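Local coordinates for tRNA uridine(34) acetyltransferase (Methanocaldococcus infernus, PDB 6IA8), which converts the wobble uridine 34 of tRNAs to 5-carboxymethyluridine, using acetyl-CoA, S-adenosyl-L-methionine and a [4Fe-4S] cluster, at residues 116-121 with 157-162; 162-167 with 172-177. All coordinates share one frame; numbering follows the deposited sequence.

Overall arrangement
Both contacts belong to the radical SAM region and share helix 149-164, which packs against a different helical partner in each. Contact 1 (116-121 with 157-162) sets it beside helix 114-127; contact 2 (162-167 with 172-177) joins its C-terminal end, and the loop that follows, to helix 171-178. In sequence contact 1 is complete before contact 2 begins, and A162 serves both. Their centres lie 10 Å apart, on the same side of the chain's centre, and K157 bridges them through a salt bridge to E167. Three helices that follow one another in the chain are thus joined in a row, on connections between strands of the parallel sheet, away from the annotated cluster and acetyl-CoA sites.

Contact 1 of 2, residues 116-121 with 157-162; sequences LQTRAR and KRCLDA. With SO4 (sulfate ion), chain F.
Two helices of the radical SAM region, 114-127 and 149-164, pack side by side here, and T118 fills the seam between them with its methyl and hydroxyl groups. The T118 methyl CG2 stands anti to the backbone N, a torsion that lays it against the methyl of A162, with T118 CG2 and A162 CB 3.7 Å apart. The same A162 CB rests close to the backbone of R119, 3.8 Å from R119 N. On the other branch, T118 OG1 comes 3.4 Å from C159 SG, while its hydrogen bond goes to P114 O one turn back in its own helix. Small side chains let the short segments approach to 8.1 Å between axes, at a crossing angle of -30°. Both helices link consecutive strands of the parallel sheet, 63-68 to 134-140 and 134-140 to 184-192, so the pairing joins neighbouring crossovers of the TIM-barrel-like radical SAM fold; T118 also touches V65 and V67 of the first strand. Beyond the seam, helix 149-164 carries a charged network on D161. Its OD2 takes the K157 ammonium on the syn lone pair, with K157 NZ 2.9 Å from D161 OD2, and receives R158 NH1 from the anti side, tilted out of the carboxylate plane. These cations probably offset the charge of D161, whose OD2 lies only 2.9 Å from E167 OE1; a shared proton is possible, and K157 NZ also salt-bridges E167. A sulfate, probably from the crystallisation liquor, accepts a bond from K157 NZ through O1 and places O2 over one face of the R158 guanidinium.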
# COMPACT_ATOMS: atom_id res chain seq x y z
N LEU A 116 -6.19 -5.69 -22.38
CA LEU A 116 -7.61 -5.99 -22.28
C LEU A 116 -8.08 -5.94 -20.83
O LEU A 116 -9.18 -5.46 -20.55
CB LEU A 116 -7.91 -7.36 -22.88
CG LEU A 116 -7.49 -7.55 -24.34
CD1 LEU A 116 -7.84 -8.96 -24.81
CD2 LEU A 116 -8.15 -6.50 -25.24
N GLN A 117 -7.26 -6.42 -19.89
CA GLN A 117 -7.64 -6.36 -18.49
C GLN A 117 -7.76 -4.91 -18.02
O GLN A 117 -8.74 -4.53 -17.35
CB GLN A 117 -6.61 -7.10 -17.64
CG GLN A 117 -6.68 -8.62 -17.73
CD GLN A 117 -5.65 -9.27 -16.85
OE1 GLN A 117 -5.90 -9.55 -15.67
NE2 GLN A 117 -4.47 -9.50 -17.41
N THR A 118 -6.78 -4.09 -18.34
CA THR A 118 -6.81 -2.71 -17.90
C THR A 118 -7.99 -1.97 -18.53
O THR A 118 -8.77 -1.30 -17.85
CB THR A 118 -5.48 -2.05 -18.26
OG1 THR A 118 -4.40 -2.74 -17.62
CG2 THR A 118 -5.48 -0.57 -17.81
N ARG A 119 -8.14 -2.08 -19.85
CA ARG A 119 -9.25 -1.42 -20.53
C ARG A 119 -10.59 -1.86 -19.95
O ARG A 119 -11.47 -1.03 -19.68
CB ARG A 119 -9.17 -1.71 -22.03
CG ARG A 119 -10.40 -1.33 -22.82
CD ARG A 119 -10.37 0.09 -23.31
NE ARG A 119 -11.57 0.44 -24.09
CZ ARG A 119 -11.86 1.68 -24.48
NH1 ARG A 119 -11.04 2.68 -24.18
NH2 ARG A 119 -12.97 1.91 -25.16
N ALA A 120 -10.78 -3.17 -19.78
CA ALA A 120 -12.09 -3.67 -19.34
C ALA A 120 -12.46 -3.13 -17.96
O ALA A 120 -13.63 -2.81 -17.69
CB ALA A 120 -12.09 -5.21 -19.36
N ARG A 121 -11.48 -3.03 -17.07
CA ARG A 121 -11.75 -2.52 -15.73
C ARG A 121 -12.11 -1.04 -15.78
O ARG A 121 -13.02 -0.58 -15.07
CB ARG A 121 -10.53 -2.75 -14.83
CG ARG A 121 -10.74 -2.37 -13.38
CD ARG A 121 -11.85 -3.17 -12.71
NE ARG A 121 -12.26 -2.57 -11.44
CZ ARG A 121 -13.39 -2.88 -10.81
NH1 ARG A 121 -14.21 -3.78 -11.31
NH2 ARG A 121 -13.69 -2.28 -9.66
N LYS A 157 3.89 -1.69 -20.10
CA LYS A 157 3.68 -0.85 -21.27
C LYS A 157 2.24 -0.96 -21.75
O LYS A 157 1.58 0.05 -22.04
CB LYS A 157 4.64 -1.26 -22.39
CG LYS A 157 4.41 -0.53 -23.68
CD LYS A 157 5.35 -1.07 -24.80
CE LYS A 157 4.93 -0.58 -26.14
NZ LYS A 157 3.58 -1.06 -26.55
N ARG A 158 1.73 -2.19 -21.85
CA ARG A 158 0.40 -2.40 -22.41
C ARG A 158 -0.69 -1.92 -21.47
O ARG A 158 -1.77 -1.50 -21.92
CB ARG A 158 0.21 -3.88 -22.75
CG ARG A 158 1.08 -4.39 -23.89
CD ARG A 158 0.73 -3.65 -25.20
NE ARG A 158 -0.59 -4.04 -25.70
CZ ARG A 158 -1.33 -3.34 -26.54
NH1 ARG A 158 -0.90 -2.17 -26.97
NH2 ARG A 158 -2.51 -3.80 -26.93
N CYS A 159 -0.48 -2.05 -20.16
CA CYS A 159 -1.43 -1.44 -19.23
C CYS A 159 -1.51 0.06 -19.43
O CYS A 159 -2.60 0.66 -19.41
CB CYS A 159 -1.04 -1.78 -17.79
SG CYS A 159 -1.13 -3.53 -17.35
N LEU A 160 -0.35 0.70 -19.57
CA LEU A 160 -0.32 2.14 -19.83
C LEU A 160 -0.92 2.47 -21.18
O LEU A 160 -1.56 3.52 -21.33
CB LEU A 160 1.10 2.67 -19.73
CG LEU A 160 1.74 2.56 -18.34
CD1 LEU A 160 3.19 2.95 -18.41
CD2 LEU A 160 0.98 3.43 -17.37
N ASP A 161 -0.69 1.61 -22.20
CA ASP A 161 -1.32 1.82 -23.50
C ASP A 161 -2.84 1.90 -23.35
O ASP A 161 -3.49 2.72 -24.00
CB ASP A 161 -0.95 0.69 -24.48
CG ASP A 161 0.50 0.76 -24.94
OD1 ASP A 161 1.15 1.82 -24.80
OD2 ASP A 161 0.99 -0.26 -25.47
N ALA A 162 -3.42 1.00 -22.54
CA ALA A 162 -4.86 1.01 -22.33
C ALA A 162 -5.31 2.28 -21.64
O ALA A 162 -6.36 2.83 -21.98
CB ALA A 162 -5.29 -0.19 -21.49
S SO4 F . 2.77 -4.41 -28.71
O1 SO4 F . 3.96 -3.84 -28.08
O2 SO4 F . 1.63 -3.53 -28.48
O3 SO4 F . 3.00 -4.55 -30.15
O4 SO4 F . 2.46 -5.73 -28.16

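Contact 2 of 2, residues 162-167 with 172-177; sequences AMNERE and EEAQKI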
# COMPACT_ATOMS: atom_id res chain seq x y z
N ALA A 162 -3.42 1.00 -22.54
CA ALA A 162 -4.86 1.01 -22.33
C ALA A 162 -5.31 2.28 -21.64
O ALA A 162 -6.36 2.83 -21.98
CB ALA A 162 -5.29 -0.19 -21.49
N MET A 163 -4.52 2.77 -20.68
CA MET A 163 -4.87 4.03 -20.03
C MET A 163 -4.71 5.19 -21.00
O MET A 163 -5.53 6.12 -20.98
CB MET A 163 -3.99 4.27 -18.80
CG MET A 163 -4.11 3.19 -17.74
SD MET A 163 -3.01 3.60 -16.36
CE MET A 163 -2.50 1.96 -15.86
N ASN A 164 -3.64 5.17 -21.81
CA ASN A 164 -3.37 6.25 -22.75
C ASN A 164 -4.34 6.24 -23.93
O ASN A 164 -4.53 7.26 -24.59
CB ASN A 164 -1.94 6.17 -23.30
CG ASN A 164 -0.88 6.30 -22.22
OD1 ASN A 164 -1.13 6.83 -21.15
ND2 ASN A 164 0.32 5.81 -22.51
N GLU A 165 -4.94 5.09 -24.21
CA GLU A 165 -5.80 4.91 -25.38
C GLU A 165 -5.04 5.14 -26.68
O GLU A 165 -5.56 5.73 -27.63
CB GLU A 165 -7.04 5.81 -25.30
CG GLU A 165 -8.00 5.44 -24.17
CD GLU A 165 -9.06 6.51 -23.95
OE1 GLU A 165 -9.45 6.73 -22.79
OE2 GLU A 165 -9.49 7.13 -24.94
N ARG A 166 -3.81 4.64 -26.73
CA ARG A 166 -3.05 4.64 -27.97
C ARG A 166 -1.84 3.72 -27.82
O ARG A 166 -1.35 3.47 -26.72
CB ARG A 166 -2.60 6.06 -28.35
CG ARG A 166 -1.77 6.74 -27.29
CD ARG A 166 -0.86 7.81 -27.93
NE ARG A 166 0.25 7.21 -28.67
CZ ARG A 166 1.25 7.90 -29.22
NH1 ARG A 166 1.27 9.23 -29.12
NH2 ARG A 166 2.22 7.26 -29.87
N GLU A 167 -1.35 3.24 -28.96
CA GLU A 167 -0.17 2.40 -29.00
C GLU A 167 1.07 3.24 -28.69
O GLU A 167 1.08 4.46 -28.84
CB GLU A 167 -0.05 1.75 -30.38
CG GLU A 167 1.13 0.81 -30.55
CD GLU A 167 1.09 -0.37 -29.59
OE1 GLU A 167 1.18 -0.15 -28.37
OE2 GLU A 167 0.98 -1.52 -30.06
N GLU A 172 9.08 3.31 -22.06
CA GLU A 172 9.41 4.70 -21.76
C GLU A 172 8.48 5.67 -22.49
O GLU A 172 8.08 6.69 -21.93
CB GLU A 172 10.87 4.98 -22.13
CG GLU A 172 11.34 6.39 -21.85
CD GLU A 172 12.77 6.62 -22.31
OE1 GLU A 172 13.33 5.74 -23.01
OE2 GLU A 172 13.34 7.69 -21.99
N GLU A 173 8.11 5.36 -23.72
CA GLU A 173 7.20 6.26 -24.41
C GLU A 173 5.80 6.22 -23.80
O GLU A 173 5.15 7.27 -23.68
CB GLU A 173 7.12 5.94 -25.90
CG GLU A 173 6.30 6.97 -26.66
CD GLU A 173 6.00 6.57 -28.10
OE1 GLU A 173 5.52 7.42 -28.87
OE2 GLU A 173 6.24 5.40 -28.45
N ALA A 174 5.31 5.03 -23.44
CA ALA A 174 4.01 4.91 -22.79
C ALA A 174 3.99 5.66 -21.46
O ALA A 174 2.97 6.28 -21.08
CB ALA A 174 3.68 3.43 -22.57
N GLN A 175 5.09 5.61 -20.72
CA GLN A 175 5.15 6.34 -19.46
C GLN A 175 5.07 7.84 -19.72
O GLN A 175 4.32 8.56 -19.05
CB GLN A 175 6.44 5.98 -18.71
CG GLN A 175 6.44 4.57 -18.17
CD GLN A 175 7.79 4.12 -17.66
OE1 GLN A 175 8.81 4.57 -18.17
NE2 GLN A 175 7.82 3.19 -16.69
N LYS A 176 5.81 8.33 -20.72
CA LYS A 176 5.83 9.76 -21.00
C LYS A 176 4.45 10.22 -21.44
O LYS A 176 3.95 11.25 -20.98
CB LYS A 176 6.86 10.06 -22.08
CG LYS A 176 7.01 11.52 -22.43
N ILE A 177 3.81 9.44 -22.32
CA ILE A 177 2.47 9.78 -22.76
C ILE A 177 1.52 9.84 -21.57
O ILE A 177 0.66 10.73 -21.48
CB ILE A 177 1.98 8.77 -23.82
CG1 ILE A 177 2.81 8.90 -25.10
CG2 ILE A 177 0.48 8.97 -24.06
CD1 ILE A 177 2.59 7.76 -26.09
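With chi1 of N164 at -61°, its CG lies anti to the carbonyl carbon and the amide reaches across to helix 171-178; R166, its CG set between the backbone N and the carbonyl carbon and its chain bent at chi3, brings its guanidinium against I177. The two residues flank the turn that ends helix 149-164, where E165 leaves helical geometry with positive phi, and the contact is a packing of two successive helices, 149-164 and 171-178, across the loop that joins them, within the crossover from strand 134-140 to strand 184-192. N164 ND2 donates to A174 O at 3.0 Å; A174 O lies close to the N164 amide plane, and ND2 meets it in the carbonyl plane, on a lone pair. The other end of that amide, OD1, is hydrogen-bonded to N178 ND2, which together with the A174 bond fixes its rotation. I177 CG2 packs against the amide carbon, 3.5 Å from N164 CG, as the two side chains pass at a slant. R166 grips the E167 carbonyl oxygen side-on, NE and NH2 both donating to that one atom close to the guanidinium plane; the R166 NE to E167 O bond measures 2.9 Å. Across the contact, R166 NH2 also makes a salt bridge to E173 OE1, rather long at 3.5 Å, with the E173 carboxylate turned 77° from the guanidinium plane; E173 OE2 accepts from K169 N. The methyl I177 CD1 lies against the centre of one guanidinium face, 3.4 Å from R166 CZ.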